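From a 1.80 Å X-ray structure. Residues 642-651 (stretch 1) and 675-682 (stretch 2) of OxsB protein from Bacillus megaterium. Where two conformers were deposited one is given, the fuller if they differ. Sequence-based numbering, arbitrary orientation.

Stretch 1 (642-651) KYLVYNLSPD
Stretch 2, residues 675-682: KINVGDGS

Stretch 1 starts within a helix that begins earlier in the chain, with phi/psi near -65/-40 through Tyr-646. Asn-647 (-73/-15) and Leu-648 (-96/-30) follow. The bonds Tyr-646 N to Lys-642 O (2.9 Å), Asn-647 N to Tyr-643 O (3.0 Å) and Ser-649 N to Val-645 O (2.8 Å) hold it. Leu-648 N makes a weak bond to Leu-644 O (3.2 Å). The chain then extends through Ser-649 (-154/76), Pro-650 (-69/150) and Asp-651 (-146/162). Stretch 2 has no regular helix or strand. Ile-676, Asn-677 and Val-678 are extended (-119/112, -73/137, -87/131), Gly-679 turns at 86/2, and Asp-680 (-97/109), Gly-681 (-94/13) and Ser-682 (-65/157) follow.

In register, Asn-647 CA lies 5.2 Å from Val-678 CA, and Leu-648 CA lies 4.0 Å from Gly-679 CA. Over this step the two chains run locally in the same direction. The contact buries 341 Å², both sides summed.

One hydrogen bond crosses between the stretches. Gly-679 N donates to Asn-647 O at 2.9 Å, nearly straight at 169°. Two CA-H...O contacts accompany it: Val-678 CA to Asn-647 O, 3.4 Å, and Gly-679 CA to Leu-648 O, also 3.4 Å. Asn-647 O thus receives both an N-H and a CA-H. The backbone angles of Gly-679 by themselves call for glycine, since a CB would jam against the carbonyl O of Val-678.

The remaining contacts are mainly van der Waals. Ile-676 (chi1 m, chi2 t) points its CA-to-CB bond toward stretch 1. Ile-676 CG2 lies 3.1 Å from Asn-647 OD1, a tight approach, and Ile-676 CD1 lies 3.6 Å from Tyr-643 OH. Tyr-643 has chi1 t and chi2 68°; its CA-to-CB bond points sideways, but the ring end comes nearer. The CA-to-CB bond of Leu-648 (m, t) points away, yet Leu-648 CD2 reaches Asp-680 O at 3.3 Å and Gly-681 CA at 3.5 Å. An ideal CB on Gly-681 would sit 3.8 Å from Leu-648 CD2. The CA-to-CB bond of Pro-650 points toward stretch 2, ring pucker C-gamma endo, and Pro-650 CD meets Val-678 CG1 at 4.1 Å; Val-678 has chi1 t.

Further side-chain hydrogen bonds lie within each stretch. Asn-647 (chi1 -86°, chi2 -75°) folds back so that Asn-647 ND2 donates to Tyr-643 O at 2.9 Å. The CA-to-CB bond of Asp-680 (chi1 180°, chi2 10°) points away from stretch 1. Asp-680 OD2 accepts from Asn-677 ND2 at 3.2 Å, with Asn-677 at chi1 m and chi2 -30°. Asp-680 OD1 accepts from Ser-682 N at 3.2 Å and from Ser-682 OG at 3.0 Å. Ser-682 (chi1 p) and Asp-651 (chi1 p) each N-cap a following helix.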

# COMPACT_ATOMS: atom_id res chain seq x y z
N LYS A 642 -27.02 6.89 -13.88
CA LYS A 642 -27.53 7.63 -15.02
C LYS A 642 -29.05 7.68 -14.99
O LYS A 642 -29.66 8.72 -15.29
CB LYS A 642 -27.02 7.01 -16.33
CG LYS A 642 -27.24 7.89 -17.55
CD LYS A 642 -26.63 7.26 -18.79
CE LYS A 642 -26.36 8.30 -19.88
NZ LYS A 642 -25.23 9.27 -19.60
N TYR A 643 -29.68 6.59 -14.56
CA TYR A 643 -31.13 6.53 -14.44
C TYR A 643 -31.64 7.44 -13.33
O TYR A 643 -32.65 8.14 -13.51
CB TYR A 643 -31.54 5.08 -14.20
CG TYR A 643 -33.02 4.81 -14.12
CD1 TYR A 643 -33.82 4.92 -15.25
CD2 TYR A 643 -33.60 4.39 -12.94
CE1 TYR A 643 -35.19 4.65 -15.19
CE2 TYR A 643 -34.97 4.10 -12.87
CZ TYR A 643 -35.75 4.24 -13.99
OH TYR A 643 -37.10 3.97 -13.90
N LEU A 644 -30.96 7.46 -12.18
CA LEU A 644 -31.37 8.36 -11.10
C LEU A 644 -31.25 9.82 -11.52
O LEU A 644 -32.15 10.63 -11.25
CB LEU A 644 -30.54 8.09 -9.84
CG LEU A 644 -30.78 6.75 -9.13
CD1 LEU A 644 -29.72 6.50 -8.05
CD2 LEU A 644 -32.16 6.72 -8.53
N VAL A 645 -30.15 10.19 -12.18
CA VAL A 645 -29.95 11.57 -12.62
C VAL A 645 -30.96 11.93 -13.70
O VAL A 645 -31.47 13.06 -13.76
CB VAL A 645 -28.50 11.79 -13.10
CG1 VAL A 645 -28.32 13.18 -13.75
CG2 VAL A 645 -27.53 11.64 -11.93
N TYR A 646 -31.28 10.97 -14.58
CA TYR A 646 -32.29 11.20 -15.60
C TYR A 646 -33.64 11.52 -14.99
O TYR A 646 -34.36 12.40 -15.47
CB TYR A 646 -32.42 9.99 -16.52
CG TYR A 646 -33.42 10.21 -17.63
CD1 TYR A 646 -33.05 10.90 -18.78
CD2 TYR A 646 -34.73 9.75 -17.52
CE1 TYR A 646 -33.96 11.11 -19.80
CE2 TYR A 646 -35.64 9.97 -18.53
CZ TYR A 646 -35.26 10.65 -19.67
OH TYR A 646 -36.16 10.86 -20.68
N ASN A 647 -34.01 10.79 -13.93
CA ASN A 647 -35.31 10.99 -13.31
C ASN A 647 -35.38 12.29 -12.53
O ASN A 647 -36.47 12.74 -12.18
CB ASN A 647 -35.64 9.80 -12.41
CG ASN A 647 -36.29 8.66 -13.18
OD1 ASN A 647 -37.47 8.73 -13.55
ND2 ASN A 647 -35.53 7.60 -13.44
N LEU A 648 -34.23 12.90 -12.24
CA LEU A 648 -34.18 14.21 -11.62
C LEU A 648 -34.02 15.33 -12.63
O LEU A 648 -34.51 16.44 -12.40
CB LEU A 648 -33.02 14.30 -10.62
CG LEU A 648 -32.99 13.33 -9.44
CD1 LEU A 648 -31.63 13.41 -8.76
CD2 LEU A 648 -34.09 13.65 -8.46
N SER A 649 -33.36 15.06 -13.75
CA SER A 649 -32.98 16.09 -14.71
C SER A 649 -32.86 15.43 -16.08
O SER A 649 -31.75 15.18 -16.57
CB SER A 649 -31.67 16.77 -14.29
OG SER A 649 -31.23 17.71 -15.25
N PRO A 650 -33.98 15.13 -16.72
CA PRO A 650 -33.92 14.44 -18.01
C PRO A 650 -33.35 15.32 -19.11
O PRO A 650 -33.45 16.55 -19.07
CB PRO A 650 -35.39 14.07 -18.28
CG PRO A 650 -36.18 15.05 -17.48
CD PRO A 650 -35.36 15.36 -16.26
N ASP A 651 -32.71 14.66 -20.07
CA ASP A 651 -32.31 15.26 -21.33
C ASP A 651 -32.42 14.18 -22.40
O ASP A 651 -32.46 12.99 -22.09
CB ASP A 651 -30.89 15.85 -21.28
CG ASP A 651 -29.83 14.82 -20.92
OD1 ASP A 651 -29.43 14.04 -21.81
OD2 ASP A 651 -29.40 14.80 -19.75
N LYS A 675 -45.09 5.33 -10.83
CA LYS A 675 -45.14 6.09 -9.59
C LYS A 675 -43.80 6.77 -9.32
O LYS A 675 -43.31 6.78 -8.19
CB LYS A 675 -45.52 5.19 -8.41
CG LYS A 675 -46.80 4.40 -8.63
CD LYS A 675 -47.30 3.76 -7.34
CE LYS A 675 -48.52 2.89 -7.60
NZ LYS A 675 -49.13 2.39 -6.33
N ILE A 676 -43.22 7.34 -10.37
CA ILE A 676 -41.93 8.01 -10.30
C ILE A 676 -42.14 9.46 -10.69
O ILE A 676 -42.45 9.77 -11.85
CB ILE A 676 -40.88 7.34 -11.20
CG1 ILE A 676 -40.48 5.97 -10.63
CG2 ILE A 676 -39.67 8.25 -11.36
CD1 ILE A 676 -39.38 5.27 -11.39
N ASN A 677 -41.97 10.37 -9.73
CA ASN A 677 -41.99 11.79 -10.02
C ASN A 677 -40.71 12.20 -10.73
O ASN A 677 -39.61 11.79 -10.35
CB ASN A 677 -42.15 12.61 -8.74
CG ASN A 677 -43.46 12.35 -8.03
OD1 ASN A 677 -44.47 12.03 -8.65
ND2 ASN A 677 -43.44 12.49 -6.70
N VAL A 678 -40.84 13.02 -11.77
CA VAL A 678 -39.70 13.60 -12.45
C VAL A 678 -39.31 14.89 -11.74
O VAL A 678 -40.17 15.73 -11.44
CB VAL A 678 -40.02 13.85 -13.93
CG1 VAL A 678 -39.07 14.89 -14.53
CG2 VAL A 678 -39.94 12.54 -14.71
N GLY A 679 -38.01 15.04 -11.44
CA GLY A 679 -37.49 16.21 -10.76
C GLY A 679 -37.55 16.16 -9.24
O GLY A 679 -37.15 17.13 -8.59
N ASP A 680 -38.03 15.06 -8.66
CA ASP A 680 -38.25 14.96 -7.22
C ASP A 680 -37.04 14.26 -6.60
O ASP A 680 -36.85 13.05 -6.80
CB ASP A 680 -39.55 14.20 -6.94
CG ASP A 680 -39.84 14.05 -5.46
OD1 ASP A 680 -39.15 14.70 -4.64
OD2 ASP A 680 -40.76 13.28 -5.12
N GLY A 681 -36.23 15.01 -5.86
CA GLY A 681 -35.00 14.56 -5.24
C GLY A 681 -35.10 14.08 -3.81
O GLY A 681 -34.07 13.91 -3.15
N SER A 682 -36.31 13.86 -3.32
CA SER A 682 -36.50 13.34 -1.98
C SER A 682 -35.94 11.92 -1.87
O SER A 682 -35.79 11.21 -2.87
CB SER A 682 -37.99 13.33 -1.63
OG SER A 682 -38.74 12.60 -2.58